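RNA-dependent RNA polymerase (Taggert virus, PDB 6DX3) contains a viral ovarian tumour (vOTU) domain, a papain-like cysteine protease that probably removes ubiquitin from conjugated host proteins. Local coordinates at residues A[34-46]-A[53-65]. Numbering follows the deposited sequence.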
loop_
_atom_site.group_PDB
_atom_site.type_symbol
_atom_site.label_atom_id
_atom_site.label_comp_id
_atom_site.label_asym_id
_atom_site.label_seq_id
_atom_site.Cartn_x
_atom_site.Cartn_y
_atom_site.Cartn_z
ATOM N N GLN A 34 12.156 -0.750 -4.759
ATOM C CA GLN A 34 11.781 0.590 -5.169
ATOM C C GLN A 34 12.814 1.601 -4.684
ATOM O O GLN A 34 13.540 1.341 -3.719
ATOM C CB GLN A 34 10.396 0.945 -4.612
ATOM C CG GLN A 34 9.300 0.010 -5.089
ATOM C CD GLN A 34 9.233 -0.068 -6.601
ATOM O OE1 GLN A 34 9.175 0.954 -7.286
ATOM N NE2 GLN A 34 9.240 -1.285 -7.131
ATOM N N PRO A 35 12.926 2.753 -5.348
ATOM C CA PRO A 35 13.936 3.742 -4.945
ATOM C C PRO A 35 13.816 4.104 -3.472
ATOM O O PRO A 35 12.718 4.207 -2.922
ATOM C CB PRO A 35 13.632 4.939 -5.851
ATOM C CG PRO A 35 13.032 4.326 -7.072
ATOM C CD PRO A 35 12.233 3.147 -6.589
ATOM N N MET A 36 14.969 4.284 -2.825
ATOM C CA MET A 36 15.026 4.517 -1.382
ATOM C C MET A 36 14.920 6.010 -1.064
ATOM O O MET A 36 15.809 6.623 -0.474
ATOM C CB MET A 36 16.301 3.913 -0.802
ATOM C CG MET A 36 16.206 2.426 -0.473
ATOM S SD MET A 36 17.826 1.668 -0.196
ATOM C CE MET A 36 18.309 1.284 -1.880
ATOM N N ASP A 37 13.799 6.594 -1.476
ATOM C CA ASP A 37 13.449 7.966 -1.135
ATOM C C ASP A 37 12.117 7.978 -0.390
ATOM O O ASP A 37 11.525 6.932 -0.108
ATOM C CB ASP A 37 13.400 8.849 -2.386
ATOM C CG ASP A 37 12.524 8.272 -3.489
ATOM O OD1 ASP A 37 11.597 7.486 -3.198
ATOM O OD2 ASP A 37 12.775 8.605 -4.665
ATOM N N GLY A 38 11.646 9.181 -0.072
ATOM C CA GLY A 38 10.365 9.348 0.586
ATOM C C GLY A 38 9.150 9.080 -0.278
ATOM O O GLY A 38 8.027 9.162 0.229
ATOM N N ASN A 39 9.332 8.765 -1.560
ATOM C CA ASN A 39 8.226 8.467 -2.462
ATOM C C ASN A 39 7.996 6.968 -2.629
ATOM O O ASN A 39 7.170 6.565 -3.456
ATOM C CB ASN A 39 8.475 9.106 -3.833
ATOM C CG ASN A 39 8.684 10.609 -3.755
ATOM O OD1 ASN A 39 7.936 11.323 -3.088
ATOM N ND2 ASN A 39 9.711 11.095 -4.442
ATOM N N CYS A 40 8.693 6.142 -1.841
ATOM C CA CYS A 40 8.729 4.701 -2.077
ATOM C C CYS A 40 7.351 4.051 -2.003
ATOM O O CYS A 40 7.102 3.060 -2.700
ATOM C CB CYS A 40 9.670 4.044 -1.070
ATOM S SG CYS A 40 9.227 4.426 0.632
ATOM N N LEU A 41 6.453 4.561 -1.158
ATOM C CA LEU A 41 5.098 4.012 -1.142
ATOM C C LEU A 41 4.433 4.184 -2.501
ATOM O O LEU A 41 3.847 3.240 -3.044
ATOM C CB LEU A 41 4.253 4.668 -0.050
ATOM C CG LEU A 41 2.786 4.221 -0.102
ATOM C CD1 LEU A 41 2.651 2.752 0.289
ATOM C CD2 LEU A 41 1.888 5.089 0.761
ATOM N N TYR A 42 4.536 5.386 -3.075
ATOM C CA TYR A 42 3.898 5.662 -4.358
ATOM C C TYR A 42 4.592 4.938 -5.503
ATOM O O TYR A 42 3.931 4.534 -6.466
ATOM C CB TYR A 42 3.863 7.170 -4.600
ATOM C CG TYR A 42 3.237 7.923 -3.450
ATOM C CD1 TYR A 42 1.893 7.753 -3.141
ATOM C CD2 TYR A 42 3.985 8.789 -2.664
ATOM C CE1 TYR A 42 1.308 8.428 -2.087
ATOM C CE2 TYR A 42 3.407 9.473 -1.604
ATOM C CZ TYR A 42 2.066 9.285 -1.321
ATOM O OH TYR A 42 1.476 9.955 -0.276
ATOM N N HIS A 43 5.915 4.769 -5.423
ATOM C CA HIS A 43 6.625 3.933 -6.388
ATOM C C HIS A 43 6.070 2.513 -6.386
ATOM O O HIS A 43 5.764 1.949 -7.443
ATOM C CB HIS A 43 8.120 3.904 -6.062
ATOM C CG HIS A 43 8.865 5.137 -6.471
ATOM N ND1 HIS A 43 9.050 5.493 -7.790
ATOM C CD2 HIS A 43 9.496 6.081 -5.735
ATOM C CE1 HIS A 43 9.752 6.610 -7.847
ATOM N NE2 HIS A 43 10.034 6.989 -6.614
ATOM N N SER A 44 5.940 1.917 -5.196
ATOM C CA SER A 44 5.506 0.528 -5.098
ATOM C C SER A 44 4.050 0.359 -5.504
ATOM O O SER A 44 3.688 -0.671 -6.082
ATOM C CB SER A 44 5.727 0.012 -3.675
ATOM O OG SER A 44 5.228 0.936 -2.726
ATOM N N LEU A 45 3.202 1.350 -5.215
ATOM C CA LEU A 45 1.829 1.307 -5.704
ATOM C C LEU A 45 1.779 1.461 -7.222
ATOM O O LEU A 45 0.965 0.812 -7.889
ATOM C CB LEU A 45 0.996 2.391 -5.023
ATOM C CG LEU A 45 0.680 2.149 -3.545
ATOM C CD1 LEU A 45 -0.097 3.319 -2.960
ATOM C CD2 LEU A 45 -0.087 0.851 -3.373
ATOM N N ALA A 46 2.639 2.312 -7.787
ATOM C CA ALA A 46 2.709 2.417 -9.241
ATOM C C ALA A 46 3.227 1.128 -9.864
ATOM O O ALA A 46 2.829 0.773 -10.980
ATOM C CB ALA A 46 3.595 3.593 -9.655
ATOM N N GLN A 53 6.397 0.821 -15.778
ATOM C CA GLN A 53 6.646 1.804 -14.730
ATOM C C GLN A 53 7.834 2.687 -15.093
ATOM O O GLN A 53 8.875 2.199 -15.543
ATOM C CB GLN A 53 6.894 1.107 -13.391
ATOM C CG GLN A 53 7.046 2.070 -12.214
ATOM C CD GLN A 53 7.474 1.379 -10.932
ATOM O OE1 GLN A 53 7.750 0.179 -10.919
ATOM N NE2 GLN A 53 7.534 2.138 -9.845
ATOM N N GLN A 54 7.666 3.988 -14.900
ATOM C CA GLN A 54 8.699 4.981 -15.136
ATOM C C GLN A 54 9.124 5.610 -13.816
ATOM O O GLN A 54 8.423 5.483 -12.806
ATOM C CB GLN A 54 8.196 6.065 -16.100
ATOM C CG GLN A 54 7.719 5.513 -17.427
ATOM C CD GLN A 54 8.859 5.050 -18.302
ATOM O OE1 GLN A 54 8.863 3.915 -18.776
ATOM N NE2 GLN A 54 9.832 5.929 -18.529
ATOM N N PRO A 55 10.284 6.273 -13.776
ATOM C CA PRO A 55 10.715 6.905 -12.515
ATOM C C PRO A 55 9.723 7.911 -11.961
ATOM O O PRO A 55 9.679 8.113 -10.741
ATOM C CB PRO A 55 12.040 7.577 -12.900
ATOM C CG PRO A 55 12.554 6.753 -14.028
ATOM C CD PRO A 55 11.345 6.317 -14.800
ATOM N N ASP A 56 8.921 8.549 -12.809
ATOM C CA ASP A 56 7.940 9.522 -12.353
ATOM C C ASP A 56 6.534 8.945 -12.224
ATOM O O ASP A 56 5.602 9.697 -11.918
ATOM C CB ASP A 56 7.922 10.735 -13.293
ATOM C CG ASP A 56 7.575 10.366 -14.725
ATOM O OD1 ASP A 56 7.589 9.162 -15.054
ATOM O OD2 ASP A 56 7.285 11.283 -15.524
ATOM N N SER A 57 6.355 7.637 -12.438
ATOM C CA SER A 57 5.020 7.049 -12.352
ATOM C C SER A 57 4.403 7.255 -10.975
ATOM O O SER A 57 3.175 7.353 -10.854
ATOM C CB SER A 57 5.067 5.557 -12.680
ATOM O OG SER A 57 5.452 5.329 -14.023
ATOM N N TYR A 58 5.236 7.327 -9.932
ATOM C CA TYR A 58 4.735 7.556 -8.582
ATOM C C TYR A 58 3.945 8.854 -8.485
ATOM O O TYR A 58 3.068 8.981 -7.623
ATOM C CB TYR A 58 5.900 7.578 -7.588
ATOM C CG TYR A 58 6.653 8.890 -7.557
ATOM C CD1 TYR A 58 6.335 9.878 -6.633
ATOM C CD2 TYR A 58 7.681 9.143 -8.454
ATOM C CE1 TYR A 58 7.019 11.077 -6.603
ATOM C CE2 TYR A 58 8.374 10.340 -8.432
ATOM C CZ TYR A 58 8.039 11.303 -7.504
ATOM O OH TYR A 58 8.722 12.496 -7.476
ATOM N N LYS A 59 4.259 9.831 -9.340
ATOM C CA LYS A 59 3.502 11.078 -9.350
ATOM C C LYS A 59 2.048 10.833 -9.727
ATOM O O LYS A 59 1.140 11.456 -9.164
ATOM C CB LYS A 59 4.143 12.078 -10.315
ATOM C CG LYS A 59 5.473 12.643 -9.842
ATOM C CD LYS A 59 5.847 13.894 -10.632
ATOM C CE LYS A 59 7.219 14.416 -10.236
ATOM N NZ LYS A 59 7.572 15.673 -10.955
ATOM N N LEU A 60 1.810 9.929 -10.683
ATOM C CA LEU A 60 0.443 9.537 -11.015
ATOM C C LEU A 60 -0.297 9.055 -9.777
ATOM O O LEU A 60 -1.472 9.386 -9.576
ATOM C CB LEU A 60 0.456 8.440 -12.082
ATOM C CG LEU A 60 0.966 8.765 -13.489
ATOM C CD1 LEU A 60 0.686 7.601 -14.422
ATOM C CD2 LEU A 60 0.342 10.038 -14.034
ATOM N N ILE A 61 0.384 8.278 -8.930
ATOM C CA ILE A 61 -0.247 7.726 -7.736
ATOM C C ILE A 61 -0.529 8.821 -6.721
ATOM O O ILE A 61 -1.625 8.893 -6.151
ATOM C CB ILE A 61 0.642 6.617 -7.143
ATOM C CG1 ILE A 61 0.857 5.506 -8.170
ATOM C CG2 ILE A 61 0.032 6.054 -5.870
ATOM C CD1 ILE A 61 -0.434 4.929 -8.708
ATOM N N LYS A 62 0.453 9.694 -6.483
ATOM C CA LYS A 62 0.332 10.715 -5.447
ATOM C C LYS A 62 -0.760 11.726 -5.776
ATOM O O LYS A 62 -1.470 12.196 -4.879
ATOM C CB LYS A 62 1.683 11.411 -5.264
ATOM C CG LYS A 62 1.800 12.284 -4.038
ATOM C CD LYS A 62 3.266 12.545 -3.709
ATOM C CE LYS A 62 3.411 13.719 -2.756
ATOM N NZ LYS A 62 4.732 13.753 -2.067
ATOM N N GLU A 63 -0.909 12.080 -7.054
ATOM C CA GLU A 63 -1.978 12.995 -7.438
ATOM C C GLU A 63 -3.348 12.360 -7.230
ATOM O O GLU A 63 -4.300 13.040 -6.830
ATOM C CB GLU A 63 -1.801 13.431 -8.891
ATOM C CG GLU A 63 -0.501 14.168 -9.161
ATOM C CD GLU A 63 -0.243 14.354 -10.639
ATOM O OE1 GLU A 63 -0.954 13.722 -11.448
ATOM O OE2 GLU A 63 0.671 15.128 -10.991
ATOM N N GLN A 64 -3.462 11.054 -7.490
ATOM C CA GLN A 64 -4.721 10.359 -7.272
ATOM C C GLN A 64 -5.067 10.270 -5.791
ATOM O O GLN A 64 -6.249 10.306 -5.433
ATOM C CB GLN A 64 -4.656 8.959 -7.883
ATOM C CG GLN A 64 -4.693 8.942 -9.403
ATOM C CD GLN A 64 -6.078 9.216 -9.948
ATOM O OE1 GLN A 64 -7.055 8.602 -9.525
ATOM N NE2 GLN A 64 -6.170 10.149 -10.885
ATOM N N VAL A 65 -4.057 10.152 -4.922
ATOM C CA VAL A 65 -4.312 10.079 -3.486
ATOM C C VAL A 65 -4.911 11.387 -2.984
ATOM O O VAL A 65 -5.838 11.383 -2.162
ATOM C CB VAL A 65 -3.014 9.721 -2.733
ATOM C CG1 VAL A 65 -3.180 9.934 -1.234
ATOM C CG2 VAL A 65 -2.606 8.284 -3.026
HETATM O O HOH W 1 6.083 11.670 -1.601
HETATM O O HOH W 2 6.686 13.978 -3.812
HETATM O O HOH W 3 7.369 5.399 -10.089
#
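Tyr58 lays its ring against the side chain of Asn39, whose CB sits over one ring face, 4.0 Å from the centroid, while the amide stacks 18° from the ring plane. With CG between its own backbone N and carbonyl carbon (chi1 80°), Tyr58 lies alongside His43, pointing the same way. Its CB covers one face of the imidazole, and Pro35 CG covers the other. Here the two helices come close enough for CB of Tyr42 to meet CB of Tyr58 at 3.6 Å. Beyond it the Tyr42 ring enters, knob into hole, among Tyr58, Ile61, Lys62 and Val65: Lys62 CG rests over its face, and the methyl groups Ile61 CG2 and Val65 CG2 reach its edge. The extended Lys62 chain carries NZ past the ring to the carbonyl of Lys95, and a water joins NZ to Asn39 OD1. Polar groups close the other end, where Gln53 NE2 donates to Gln34 OE1 (3.3 Å, nearly straight), Gln34 NE2 bonds to the carbonyl of Val32, and a water links His43 ND1 with Gln54 O. Cys40, the first residue of the helix after Asn39, touches His150 with its side chain, consistent with the nucleophile and histidine of an OTU protease. Segments 40-46 and 57-65 of the two helices cross steeply, at 103°, with helix 102-112 against Tyr42, Ile61 and Val65 and strand 150-156 against Cys40 and Leu41.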